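Local coordinates for protein geranylgeranyl pyrophosphate synthetase (Pyrococcus horikoshii, PDB 1WY0) that probably builds geranylgeranyl diphosphate by adding isopentenyl diphosphate units to an allylic prenyl diphosphate, as other members of the polyprenyl synthetase family do, at residues M171-I174 with S175-G179; D309-K312 with K313-A317; K259-F262 with L263-G267; A154-L157 with E158-K161; F8-I11 with K12-K16. All coordinates share one frame; numbering follows the deposited sequence.

Contact 1 (M171-I174 with S175-G179)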
loop_
_atom_site.group_PDB
_atom_site.type_symbol
_atom_site.label_atom_id
_atom_site.label_comp_id
_atom_site.label_asym_id
_atom_site.label_seq_id
_atom_site.Cartn_x
_atom_site.Cartn_y
_atom_site.Cartn_z
ATOM N N MET A 171 0.252 -3.509 24.585
ATOM C CA MET A 171 0.305 -2.056 24.471
ATOM C C MET A 171 1.256 -1.541 23.394
ATOM O O MET A 171 1.023 -0.486 22.816
ATOM C CB MET A 171 0.684 -1.427 25.818
ATOM C CG MET A 171 -0.413 -1.449 26.870
ATOM S SD MET A 171 -2.039 -0.961 26.268
ATOM C CE MET A 171 -1.802 0.822 26.082
ATOM N N GLU A 172 2.332 -2.262 23.122
ATOM C CA GLU A 172 3.258 -1.796 22.102
ATOM C C GLU A 172 2.614 -1.990 20.723
ATOM O O GLU A 172 2.833 -1.210 19.801
ATOM C CB GLU A 172 4.577 -2.565 22.197
ATOM C CG GLU A 172 5.584 -2.183 21.136
ATOM C CD GLU A 172 6.840 -3.027 21.184
ATOM O OE1 GLU A 172 6.722 -4.232 21.478
ATOM O OE2 GLU A 172 7.942 -2.493 20.910
ATOM N N MET A 173 1.790 -3.026 20.619
ATOM C CA MET A 173 1.097 -3.364 19.388
ATOM C C MET A 173 -0.055 -2.395 19.123
ATOM O O MET A 173 -0.132 -1.779 18.050
ATOM C CB MET A 173 0.579 -4.803 19.495
ATOM C CG MET A 173 -0.272 -5.301 18.319
ATOM S SD MET A 173 -1.976 -4.680 18.287
ATOM C CE MET A 173 -2.798 -5.753 19.483
ATOM N N ILE A 174 -0.938 -2.242 20.106
ATOM C CA ILE A 174 -2.089 -1.376 19.881
ATOM C C ILE A 174 -1.664 0.075 19.642
ATOM O O ILE A 174 -2.312 0.840 18.939
ATOM C CB ILE A 174 -2.995 -1.454 21.110
ATOM C CG1 ILE A 174 -4.388 -0.920 20.774
ATOM C CG2 ILE A 174 -2.417 -0.581 22.239
ATOM C CD1 ILE A 174 -5.129 -1.814 19.778
ATOM N N SER A 175 -0.552 0.456 20.297
ATOM C CA SER A 175 -0.068 1.824 20.151
ATOM C C SER A 175 0.148 2.193 18.683
ATOM O O SER A 175 -0.059 3.319 18.252
ATOM C CB SER A 175 1.250 1.947 20.920
ATOM O OG SER A 175 1.803 3.247 20.707
ATOM N N GLY A 176 0.619 1.202 17.907
ATOM C CA GLY A 176 0.914 1.510 16.516
ATOM C C GLY A 176 -0.273 1.186 15.605
ATOM O O GLY A 176 -0.502 1.823 14.586
ATOM N N LYS A 177 -1.017 0.125 15.983
ATOM C CA LYS A 177 -2.178 -0.238 15.176
ATOM C C LYS A 177 -3.163 0.927 15.066
ATOM O O LYS A 177 -3.479 1.415 13.991
ATOM C CB LYS A 177 -2.869 -1.457 15.802
ATOM C CG LYS A 177 -3.810 -2.155 14.812
ATOM C CD LYS A 177 -4.120 -3.602 15.204
ATOM C CE LYS A 177 -5.454 -4.095 14.630
ATOM N NZ LYS A 177 -5.402 -5.544 14.439
ATOM N N THR A 178 -3.676 1.361 16.238
ATOM C CA THR A 178 -4.725 2.380 16.234
ATOM C C THR A 178 -4.233 3.743 16.739
ATOM O O THR A 178 -4.628 4.798 16.258
ATOM C CB THR A 178 -5.869 1.881 17.118
ATOM O OG1 THR A 178 -5.348 1.525 18.398
ATOM C CG2 THR A 178 -6.527 0.648 16.490
ATOM N N GLY A 179 -3.374 3.697 17.776
ATOM C CA GLY A 179 -2.924 4.938 18.408
ATOM C C GLY A 179 -2.232 5.883 17.421
ATOM O O GLY A 179 -2.465 7.085 17.406
#
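Met173 and Lys177, one helical turn apart on helix 167-193, lie side by side and point the same way. Followed outward, Lys177 starts with CB 3.6 Å from Met173 O. Its CG then stands opposite the backbone N (chi1 -162°), and the extended chain beyond it brings CD alongside the thioether, 3.9 Å from Met173 SD. The tip leaves the contact: NZ makes a salt bridge to Asp156 and a hydrogen bond to Gln153, both on helix 132-159. Met173 O accepts Lys177 N almost straight on, at 2.9 Å, and also Gly176 N from above its carbonyl plane.

The next carbonyl carries more. Ile174 O takes Thr178 N at 3.1 Å, Thr178 OG1 at 3.2 Å and Gly179 N at 3.3 Å, the last in the carbonyl plane and nearly linear (178°). This i to i+5 bond marks a wider pi-type turn. The Thr178 hydroxyl folds back between its backbone N and carbonyl carbon (chi1 53°) and also rests 3.5 Å from Ile174 CG1, whose side chain packs on Ile212 and Gln215 of helix 197-224. Lysine followed by threonine at this place recalls the Lys-Thr pair of polyprenyl synthases, where the lysine binds diphosphate. The chemistry implies a widened turn secured by one carbonyl oxygen that accepts three hydrogen bonds, with the Met173 thioether lying along the methylenes of a lysine whose ammonium is held by helix 132-159.

Contact 2 (D309-K312 with K313-A317)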
loop_
_atom_site.group_PDB
_atom_site.type_symbol
_atom_site.label_atom_id
_atom_site.label_comp_id
_atom_site.label_asym_id
_atom_site.label_seq_id
_atom_site.Cartn_x
_atom_site.Cartn_y
_atom_site.Cartn_z
ATOM N N ASP A 309 -8.289 6.313 32.487
ATOM C CA ASP A 309 -7.139 7.127 32.838
ATOM C C ASP A 309 -6.567 7.817 31.604
ATOM O O ASP A 309 -6.319 9.022 31.617
ATOM C CB ASP A 309 -6.060 6.277 33.506
ATOM C CG ASP A 309 -6.468 5.797 34.886
ATOM O OD1 ASP A 309 -7.438 6.353 35.450
ATOM O OD2 ASP A 309 -5.809 4.873 35.414
ATOM N N MET A 310 -6.369 7.062 30.530
ATOM C CA MET A 310 -5.825 7.632 29.303
ATOM C C MET A 310 -6.723 8.753 28.786
ATOM O O MET A 310 -6.253 9.738 28.222
ATOM C CB MET A 310 -5.682 6.539 28.246
ATOM C CG MET A 310 -4.505 5.621 28.496
ATOM S SD MET A 310 -4.555 4.149 27.483
ATOM C CE MET A 310 -3.880 4.786 25.972
ATOM N N ILE A 311 -8.027 8.585 28.974
ATOM C CA ILE A 311 -8.994 9.587 28.559
ATOM C C ILE A 311 -8.793 10.838 29.417
ATOM O O ILE A 311 -8.776 11.959 28.910
ATOM C CB ILE A 311 -10.436 9.071 28.750
ATOM C CG1 ILE A 311 -10.779 8.073 27.644
ATOM C CG2 ILE A 311 -11.416 10.228 28.746
ATOM C CD1 ILE A 311 -10.296 8.485 26.263
ATOM N N LYS A 312 -8.645 10.636 30.721
ATOM C CA LYS A 312 -8.443 11.757 31.630
ATOM C C LYS A 312 -7.140 12.462 31.281
ATOM O O LYS A 312 -7.094 13.682 31.190
ATOM C CB LYS A 312 -8.397 11.269 33.079
ATOM C CG LYS A 312 -9.743 10.803 33.626
ATOM C CD LYS A 312 -10.811 11.894 33.555
ATOM C CE LYS A 312 -12.102 11.433 34.240
ATOM N NZ LYS A 312 -13.210 12.437 34.174
ATOM N N LYS A 313 -6.083 11.686 31.073
ATOM C CA LYS A 313 -4.795 12.268 30.730
ATOM C C LYS A 313 -4.855 13.033 29.418
ATOM O O LYS A 313 -4.247 14.090 29.287
ATOM C CB LYS A 313 -3.722 11.185 30.630
ATOM C CG LYS A 313 -2.475 11.650 29.891
ATOM C CD LYS A 313 -1.591 12.503 30.798
ATOM C CE LYS A 313 -0.377 13.070 30.066
ATOM N NZ LYS A 313 -0.168 14.520 30.345
ATOM N N ALA A 314 -5.589 12.499 28.448
ATOM C CA ALA A 314 -5.710 13.135 27.137
ATOM C C ALA A 314 -6.333 14.525 27.209
ATOM O O ALA A 314 -5.780 15.488 26.687
ATOM C CB ALA A 314 -6.523 12.254 26.209
ATOM N N ASN A 315 -7.498 14.622 27.838
ATOM C CA ASN A 315 -8.179 15.904 27.972
ATOM C C ASN A 315 -7.374 16.835 28.878
ATOM O O ASN A 315 -7.244 18.023 28.595
ATOM C CB ASN A 315 -9.580 15.694 28.542
ATOM C CG ASN A 315 -10.509 14.996 27.568
ATOM O OD1 ASN A 315 -10.335 15.091 26.352
ATOM N ND2 ASN A 315 -11.493 14.277 28.095
ATOM N N GLU A 316 -6.831 16.290 29.964
ATOM C CA GLU A 316 -6.031 17.084 30.894
ATOM C C GLU A 316 -4.761 17.573 30.200
ATOM O O GLU A 316 -3.924 18.236 30.806
ATOM C CB GLU A 316 -5.651 16.255 32.127
ATOM C CG GLU A 316 -4.154 16.171 32.422
ATOM C CD GLU A 316 -3.792 15.029 33.360
ATOM O OE1 GLU A 316 -4.720 14.429 33.945
ATOM O OE2 GLU A 316 -2.582 14.739 33.523
ATOM N N ALA A 317 -4.617 17.231 28.926
ATOM C CA ALA A 317 -3.453 17.647 28.154
ATOM C C ALA A 317 -3.877 18.729 27.181
ATOM O O ALA A 317 -3.041 19.429 26.618
ATOM C CB ALA A 317 -2.868 16.461 27.401
#
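Asp309 to Lys313 opens a run of four successive i to i+4 backbone bonds that ends at Lys312 O with Glu316 N, the tightest being Lys313 N to Asp309 O at 2.7 Å and the straightest Asn315 N to Ile311 O (175°). Ile311 and Asn315 run side by side off the same face of the helix. With CG2 of Ile311 opposite its backbone N, that methyl lies beside the carboxamide, 4.1 Å from Asn315 ND2, a contact of van der Waals kind. The other end of the amide has a firmer hold, since Asn315 OD1 accepts a hydrogen bond from Trp206 NE1 on helix 197-224. Ala314 CB lies 3.2 Å from Met310 O; it packs on Trp206, while Met310 reaches Asn209 and Ile212 of that helix. On the exposed flank the ion pair between Lys313 NZ and Glu316 OE2 is long, at 4.0 Å, and is likely to add little. Glu316 also rests CB 3.1 Å from Lys312 O. Apolar and amide groups inward, charged groups outward: this is the pattern of an amphipathic helix near its C-terminal end, here helix 299-315 leaning on helix 197-224 within an all-helical isoprenoid synthase fold.

Contact 3 (K259-F262 with L263-G267)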
loop_
_atom_site.group_PDB
_atom_site.type_symbol
_atom_site.label_atom_id
_atom_site.label_comp_id
_atom_site.label_asym_id
_atom_site.label_seq_id
_atom_site.Cartn_x
_atom_site.Cartn_y
_atom_site.Cartn_z
ATOM N N LYS A 259 -5.101 -20.388 34.045
ATOM C CA LYS A 259 -4.442 -20.155 32.763
ATOM C C LYS A 259 -4.749 -21.265 31.751
ATOM O O LYS A 259 -5.091 -21.016 30.602
ATOM C CB LYS A 259 -2.935 -20.076 33.008
ATOM C CG LYS A 259 -2.471 -18.654 33.333
ATOM C CD LYS A 259 -1.073 -18.362 32.785
ATOM C CE LYS A 259 -0.138 -17.774 33.847
ATOM N NZ LYS A 259 0.691 -18.837 34.416
ATOM N N GLN A 260 -4.517 -22.484 32.229
ATOM C CA GLN A 260 -4.657 -23.680 31.394
ATOM C C GLN A 260 -6.109 -23.970 31.025
ATOM O O GLN A 260 -6.401 -24.415 29.923
ATOM C CB GLN A 260 -4.068 -24.901 32.106
ATOM C CG GLN A 260 -2.609 -24.745 32.504
ATOM C CD GLN A 260 -1.733 -24.357 31.332
ATOM O OE1 GLN A 260 -1.657 -25.078 30.334
ATOM N NE2 GLN A 260 -1.065 -23.210 31.443
ATOM N N ARG A 261 -7.019 -23.734 31.958
ATOM C CA ARG A 261 -8.422 -23.945 31.618
ATOM C C ARG A 261 -8.919 -22.871 30.641
ATOM O O ARG A 261 -9.650 -23.121 29.688
ATOM C CB ARG A 261 -9.219 -23.895 32.923
ATOM C CG ARG A 261 -10.716 -24.114 32.717
ATOM C CD ARG A 261 -11.009 -25.300 31.795
ATOM N NE ARG A 261 -12.450 -25.559 31.737
ATOM C CZ ARG A 261 -12.897 -26.350 30.751
ATOM N NH1 ARG A 261 -12.047 -26.877 29.887
ATOM N NH2 ARG A 261 -14.206 -26.577 30.633
ATOM N N PHE A 262 -8.506 -21.625 30.930
ATOM C CA PHE A 262 -8.859 -20.522 30.048
ATOM C C PHE A 262 -8.387 -20.780 28.611
ATOM O O PHE A 262 -9.034 -20.431 27.632
ATOM C CB PHE A 262 -8.180 -19.271 30.599
ATOM C CG PHE A 262 -8.561 -18.082 29.768
ATOM C CD1 PHE A 262 -9.815 -17.505 29.935
ATOM C CD2 PHE A 262 -7.639 -17.521 28.903
ATOM C CE1 PHE A 262 -10.139 -16.353 29.236
ATOM C CE2 PHE A 262 -7.972 -16.364 28.206
ATOM C CZ PHE A 262 -9.219 -15.776 28.370
ATOM N N LEU A 263 -7.188 -21.387 28.510
ATOM C CA LEU A 263 -6.614 -21.621 27.189
ATOM C C LEU A 263 -7.359 -22.707 26.409
ATOM O O LEU A 263 -7.409 -22.713 25.185
ATOM C CB LEU A 263 -5.142 -22.000 27.360
ATOM C CG LEU A 263 -4.218 -20.782 27.296
ATOM C CD1 LEU A 263 -2.740 -21.172 27.276
ATOM C CD2 LEU A 263 -4.450 -19.925 26.051
ATOM N N LYS A 264 -7.917 -23.679 27.148
ATOM C CA LYS A 264 -8.730 -24.676 26.472
ATOM C C LYS A 264 -9.921 -24.014 25.769
ATOM O O LYS A 264 -10.232 -24.281 24.615
ATOM C CB LYS A 264 -9.223 -25.685 27.506
ATOM C CG LYS A 264 -8.215 -26.812 27.746
ATOM C CD LYS A 264 -8.865 -28.046 28.367
ATOM C CE LYS A 264 -8.564 -28.166 29.864
ATOM N NZ LYS A 264 -9.630 -28.918 30.517
ATOM N N ILE A 265 -10.604 -23.133 26.527
ATOM C CA ILE A 265 -11.825 -22.526 26.005
ATOM C C ILE A 265 -11.590 -21.126 25.425
ATOM O O ILE A 265 -12.469 -20.272 25.420
ATOM C CB ILE A 265 -12.841 -22.440 27.145
ATOM C CG1 ILE A 265 -12.254 -21.640 28.310
ATOM C CG2 ILE A 265 -13.172 -23.851 27.660
ATOM C CD1 ILE A 265 -13.198 -21.584 29.509
ATOM N N PHE A 266 -10.349 -20.889 24.951
ATOM C CA PHE A 266 -9.970 -19.607 24.371
ATOM C C PHE A 266 -9.622 -19.742 22.888
ATOM O O PHE A 266 -8.744 -20.501 22.497
ATOM C CB PHE A 266 -8.764 -19.072 25.144
ATOM C CG PHE A 266 -8.425 -17.692 24.663
ATOM C CD1 PHE A 266 -9.383 -16.687 24.726
ATOM C CD2 PHE A 266 -7.162 -17.426 24.158
ATOM C CE1 PHE A 266 -9.071 -15.410 24.284
ATOM C CE2 PHE A 266 -6.857 -16.141 23.717
ATOM C CZ PHE A 266 -7.807 -15.130 23.778
ATOM N N GLY A 267 -10.327 -18.999 22.020
ATOM C CA GLY A 267 -10.006 -19.049 20.599
ATOM C C GLY A 267 -10.265 -20.434 19.999
ATOM O O GLY A 267 -9.612 -20.856 19.054
#
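Phe262 and Phe266 form an offset stack, one turn apart, where helix 256-264 ends and the chain leaves helical geometry at Ile265. The ring centroids are 4.9 Å apart and the planes differ by 21°. Phe262 CE2 lies 3.7 Å above one face of the Phe266 ring, displaced toward its rim. CG is opposite the backbone N in both (chi1 -177° and -175°), but Phe266 comes from the non-helical backbone after the helix end, and the two side chains meet obliquely. Phe262 also meets the rings of Phe250 and Phe251 and packs on Leu293 and Leu294 of helix 283-296, so this flank is packed with aromatic and aliphatic groups.

The other flank is looser and charged. Here the backbone bond from Ile265 N to Arg261 O is weak. Arg261 crosses Lys264 at about a right angle, and the like-charged Arg261 NH1 and Lys264 NZ are only 3.2 Å apart, a closeness probably tolerated because Arg261 NE makes a salt bridge to Glu289 and Lys264 is exposed. Replacing the arginine with an alanine would probably leave Glu289 without this charge partner and Ile265 CG2 without the flat surface it rests over. That isoleucine touches Asp286 and Glu289 as well, joining the helix end to helix 283-296. Its CG2 sits 3.8 Å above one face of the Arg261 guanidinium, offset toward the rim, with CZ of Arg261 4.0 Å from this methyl.

Contact 4 (A154-L157 with E158-K161)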
loop_
_atom_site.group_PDB
_atom_site.type_symbol
_atom_site.label_atom_id
_atom_site.label_comp_id
_atom_site.label_asym_id
_atom_site.label_seq_id
_atom_site.Cartn_x
_atom_site.Cartn_y
_atom_site.Cartn_z
ATOM N N ALA A 154 1.847 -6.005 12.185
ATOM C CA ALA A 154 2.793 -7.118 12.079
ATOM C C ALA A 154 2.923 -7.810 13.440
ATOM O O ALA A 154 2.846 -9.032 13.544
ATOM C CB ALA A 154 4.152 -6.616 11.631
ATOM N N ARG A 155 3.131 -7.024 14.487
ATOM C CA ARG A 155 3.247 -7.595 15.823
ATOM C C ARG A 155 1.957 -8.315 16.176
ATOM O O ARG A 155 1.971 -9.320 16.877
ATOM C CB ARG A 155 3.505 -6.504 16.859
ATOM C CG ARG A 155 4.756 -5.705 16.626
ATOM C CD ARG A 155 5.104 -4.945 17.884
ATOM N NE ARG A 155 5.394 -3.552 17.607
ATOM C CZ ARG A 155 6.611 -3.047 17.442
ATOM N NH1 ARG A 155 7.682 -3.823 17.527
ATOM N NH2 ARG A 155 6.749 -1.755 17.193
ATOM N N ASP A 156 0.838 -7.800 15.680
ATOM C CA ASP A 156 -0.446 -8.423 15.967
ATOM C C ASP A 156 -0.523 -9.786 15.290
ATOM O O ASP A 156 -1.120 -10.720 15.831
ATOM C CB ASP A 156 -1.605 -7.525 15.519
ATOM C CG ASP A 156 -2.913 -7.878 16.215
ATOM O OD1 ASP A 156 -2.868 -8.301 17.399
ATOM O OD2 ASP A 156 -3.988 -7.724 15.603
ATOM N N LEU A 157 0.095 -9.912 14.116
ATOM C CA LEU A 157 0.095 -11.195 13.418
ATOM C C LEU A 157 0.966 -12.201 14.175
ATOM O O LEU A 157 0.589 -13.352 14.327
ATOM C CB LEU A 157 0.631 -11.054 11.992
ATOM C CG LEU A 157 -0.269 -10.400 10.952
ATOM C CD1 LEU A 157 0.454 -10.357 9.611
ATOM C CD2 LEU A 157 -1.560 -11.182 10.842
ATOM N N GLU A 158 2.127 -11.763 14.649
ATOM C CA GLU A 158 3.026 -12.657 15.384
ATOM C C GLU A 158 2.344 -13.274 16.604
ATOM O O GLU A 158 2.621 -14.415 16.957
ATOM C CB GLU A 158 4.297 -11.914 15.819
ATOM C CG GLU A 158 5.249 -11.574 14.662
ATOM C CD GLU A 158 6.107 -12.752 14.209
ATOM O OE1 GLU A 158 7.212 -12.933 14.767
ATOM O OE2 GLU A 158 5.678 -13.501 13.300
ATOM N N PHE A 159 1.452 -12.524 17.245
ATOM C CA PHE A 159 0.728 -13.017 18.415
ATOM C C PHE A 159 0.077 -14.373 18.138
ATOM O O PHE A 159 -0.043 -15.230 19.003
ATOM C CB PHE A 159 -0.360 -12.005 18.777
ATOM C CG PHE A 159 0.222 -10.812 19.479
ATOM C CD1 PHE A 159 1.501 -10.878 20.027
ATOM C CD2 PHE A 159 -0.543 -9.668 19.625
ATOM C CE1 PHE A 159 2.005 -9.785 20.723
ATOM C CE2 PHE A 159 -0.031 -8.581 20.321
ATOM C CZ PHE A 159 1.243 -8.632 20.872
ATOM N N GLU A 160 -0.390 -14.546 16.885
ATOM C CA GLU A 160 -1.074 -15.792 16.539
ATOM C C GLU A 160 -0.163 -17.009 16.718
ATOM O O GLU A 160 -0.601 -18.139 16.863
ATOM C CB GLU A 160 -1.528 -15.705 15.079
ATOM C CG GLU A 160 -2.551 -16.786 14.720
ATOM C CD GLU A 160 -2.760 -16.812 13.216
ATOM O OE1 GLU A 160 -3.048 -15.767 12.644
ATOM O OE2 GLU A 160 -2.649 -17.888 12.628
ATOM N N LYS A 161 1.152 -16.753 16.653
ATOM C CA LYS A 161 2.163 -17.798 16.759
ATOM C C LYS A 161 2.299 -18.308 18.196
ATOM O O LYS A 161 3.236 -19.013 18.546
ATOM C CB LYS A 161 3.498 -17.222 16.281
ATOM C CG LYS A 161 3.858 -17.690 14.868
ATOM C CD LYS A 161 4.824 -16.733 14.166
ATOM C CE LYS A 161 6.131 -17.418 13.756
ATOM N NZ LYS A 161 6.997 -16.459 13.072
#
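Phe159 and Asp156 are brought together by different first torsions: the phenylalanine turns CG away from its carbonyl carbon (chi1 -77°), folding the ring back along the helix, while the aspartate sets CG opposite its backbone N (chi1 -160°). The side chains cross at about a right angle, with carboxylate and ring planes 89° apart and Asp156 OD1 3.5 Å from Phe159 CD2. The other oxygen, Asp156 OD2, makes a salt bridge with Lys177 on helix 167-193. Beneath the ring lies Arg155 O, 3.4 Å from its plane and offset toward the rim; the same oxygen accepts Phe159 N at 3.3 Å. All this occurs in the last turns of helix 132-159, one of the long helices of the all-helical isoprenoid synthase fold, where Glu160 N bonds to Leu157 O at 3.0 Å in an i to i+3 step. With the ring of Phe159 cut back to an alanine, Arg155 O and Asp156 OD1 lose the group they lie against, which is likely to open a gap toward Met173 and Val165. Farther out, Lys161 NZ makes a salt bridge to Glu158 OE2 at 3.2 Å, on the syn side of the carboxylate. Arg155 and Ala154 pack on Pro31 of the second subunit, and Leu157 on Leu112 of that subunit.

Contact 5 (F8-I11 with K12-K16)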
loop_
_atom_site.group_PDB
_atom_site.type_symbol
_atom_site.label_atom_id
_atom_site.label_comp_id
_atom_site.label_asym_id
_atom_site.label_seq_id
_atom_site.Cartn_x
_atom_site.Cartn_y
_atom_site.Cartn_z
ATOM N N PHE A 8 -22.397 14.953 17.604
ATOM C CA PHE A 8 -22.547 14.102 16.430
ATOM C C PHE A 8 -23.154 14.900 15.291
ATOM O O PHE A 8 -23.030 14.530 14.123
ATOM C CB PHE A 8 -23.431 12.896 16.748
ATOM C CG PHE A 8 -22.800 11.922 17.695
ATOM C CD1 PHE A 8 -21.425 11.688 17.656
ATOM C CD2 PHE A 8 -23.575 11.216 18.610
ATOM C CE1 PHE A 8 -20.834 10.769 18.511
ATOM C CE2 PHE A 8 -22.993 10.292 19.472
ATOM C CZ PHE A 8 -21.618 10.070 19.418
ATOM N N ALA A 9 -23.812 15.998 15.642
ATOM C CA ALA A 9 -24.424 16.866 14.650
ATOM C C ALA A 9 -23.305 17.622 13.944
ATOM O O ALA A 9 -23.358 17.854 12.737
ATOM C CB ALA A 9 -25.382 17.841 15.329
ATOM N N ARG A 10 -22.294 18.007 14.714
ATOM C CA ARG A 10 -21.145 18.702 14.181
ATOM C C ARG A 10 -20.306 17.741 13.363
ATOM O O ARG A 10 -19.945 18.007 12.224
ATOM C CB ARG A 10 -20.325 19.242 15.353
ATOM C CG ARG A 10 -21.003 20.428 16.039
ATOM C CD ARG A 10 -20.051 21.616 16.217
ATOM N NE ARG A 10 -18.656 21.169 16.230
ATOM C CZ ARG A 10 -17.975 21.242 15.072
ATOM N NH1 ARG A 10 -18.566 21.696 13.981
ATOM N NH2 ARG A 10 -16.689 20.882 15.038
ATOM N N ILE A 11 -19.993 16.606 13.979
ATOM C CA ILE A 11 -19.203 15.565 13.336
ATOM C C ILE A 11 -19.798 15.241 11.975
ATOM O O ILE A 11 -19.090 15.224 10.967
ATOM C CB ILE A 11 -19.186 14.275 14.185
ATOM C CG1 ILE A 11 -18.445 14.527 15.493
ATOM C CG2 ILE A 11 -18.530 13.138 13.412
ATOM C CD1 ILE A 11 -18.541 13.373 16.474
ATOM N N LYS A 12 -21.106 14.996 11.954
ATOM C CA LYS A 12 -21.813 14.669 10.719
ATOM C C LYS A 12 -21.794 15.845 9.755
ATOM O O LYS A 12 -21.872 15.662 8.539
ATOM C CB LYS A 12 -23.263 14.289 11.020
ATOM C CG LYS A 12 -24.029 13.758 9.816
ATOM C CD LYS A 12 -25.487 13.494 10.167
ATOM C CE LYS A 12 -26.167 12.615 9.121
ATOM N NZ LYS A 12 -26.227 11.177 9.517
ATOM N N GLU A 13 -21.699 17.051 10.309
ATOM C CA GLU A 13 -21.663 18.273 9.512
ATOM C C GLU A 13 -20.359 18.333 8.721
ATOM O O GLU A 13 -20.358 18.622 7.523
ATOM C CB GLU A 13 -21.770 19.492 10.431
ATOM C CG GLU A 13 -22.114 20.789 9.735
ATOM C CD GLU A 13 -21.902 21.998 10.633
ATOM O OE1 GLU A 13 -22.645 22.146 11.631
ATOM O OE2 GLU A 13 -20.989 22.801 10.336
ATOM N N LYS A 14 -19.251 18.065 9.404
ATOM C CA LYS A 14 -17.932 18.075 8.775
ATOM C C LYS A 14 -17.787 16.913 7.787
ATOM O O LYS A 14 -17.146 17.045 6.746
ATOM C CB LYS A 14 -16.836 17.979 9.842
ATOM C CG LYS A 14 -16.855 19.093 10.879
ATOM C CD LYS A 14 -16.160 20.340 10.355
ATOM C CE LYS A 14 -15.963 21.383 11.447
ATOM N NZ LYS A 14 -15.177 22.550 10.958
ATOM N N ALA A 15 -18.389 15.776 8.124
ATOM C CA ALA A 15 -18.334 14.585 7.283
ATOM C C ALA A 15 -18.695 14.883 5.828
ATOM O O ALA A 15 -18.087 14.329 4.909
ATOM C CB ALA A 15 -19.262 13.514 7.843
ATOM N N LYS A 16 -19.678 15.756 5.624
ATOM C CA LYS A 16 -20.112 16.125 4.281
ATOM C C LYS A 16 -18.974 16.637 3.408
ATOM O O LYS A 16 -18.794 16.178 2.283
ATOM C CB LYS A 16 -21.199 17.203 4.341
ATOM C CG LYS A 16 -22.597 16.689 4.650
ATOM C CD LYS A 16 -23.609 17.833 4.600
ATOM C CE LYS A 16 -25.046 17.328 4.508
ATOM N NZ LYS A 16 -26.026 18.338 5.028
#
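Arg10 O is approached by two backbone donors, Lys14 N at 2.9 Å and almost head-on, and Glu13 N at 2.8 Å in a weak, bent bond. One turn of helix 3-25 thus carries the i to i+4 pattern with an i to i+3 contact beside it. The side chains of Arg10 and Lys14 run next to each other in the same direction. Bends at chi2 and chi3 (-130° and -24°) bring the Arg10 guanidinium round so that its edge, not its face, meets the lysine: Lys14 CE lies near the guanidinium plane, 3.6 Å from Arg10 NH1 and 3.7 Å from Arg10 NH2. The two positive ends stay farther apart, and the firm polar partner of Arg10 is Asp329, which forms a salt bridge with NE. Glu13 adds an opposite charge nearby, its OE2 4.5 Å from Arg10 NH1, beyond salt-bridge range. The backbone bond from Lys12 N to Phe8 O measures 2.9 Å. Ala15 N bonds likewise to Ile11 O. In this all-helical fold, Arg10, Ile11 and Lys14 settle on Phe52 of helix 49-57, while Phe8 meets Phe336 edge-to-face and Asp329 ties the turn to helix 325-336.

Contacts 1 and 4 sit on consecutive helices, 167-193 and 132-159, with centres about 13 Å apart. They are the pair that touch: Lys177 NZ to Asp156 OD2 is 2.8 Å, and Met173 CG lies 3.9 Å from Phe159 CE2. The side chains of Ala154 and Lys177 lie about 8 Å and about 9 Å from bound mercury(II); Tyr81 and Cys150 form a mercury site. Contact 1 is nearest the chain's centre, at about 10 Å, and probably borders the diphosphate pocket. Contact 2 lies about 17 Å from contact 1, centre to centre, and both reach Ile212. Contact 3 is the most peripheral; contact 5 lies across the chain's centre from it, about 44 Å away between centres.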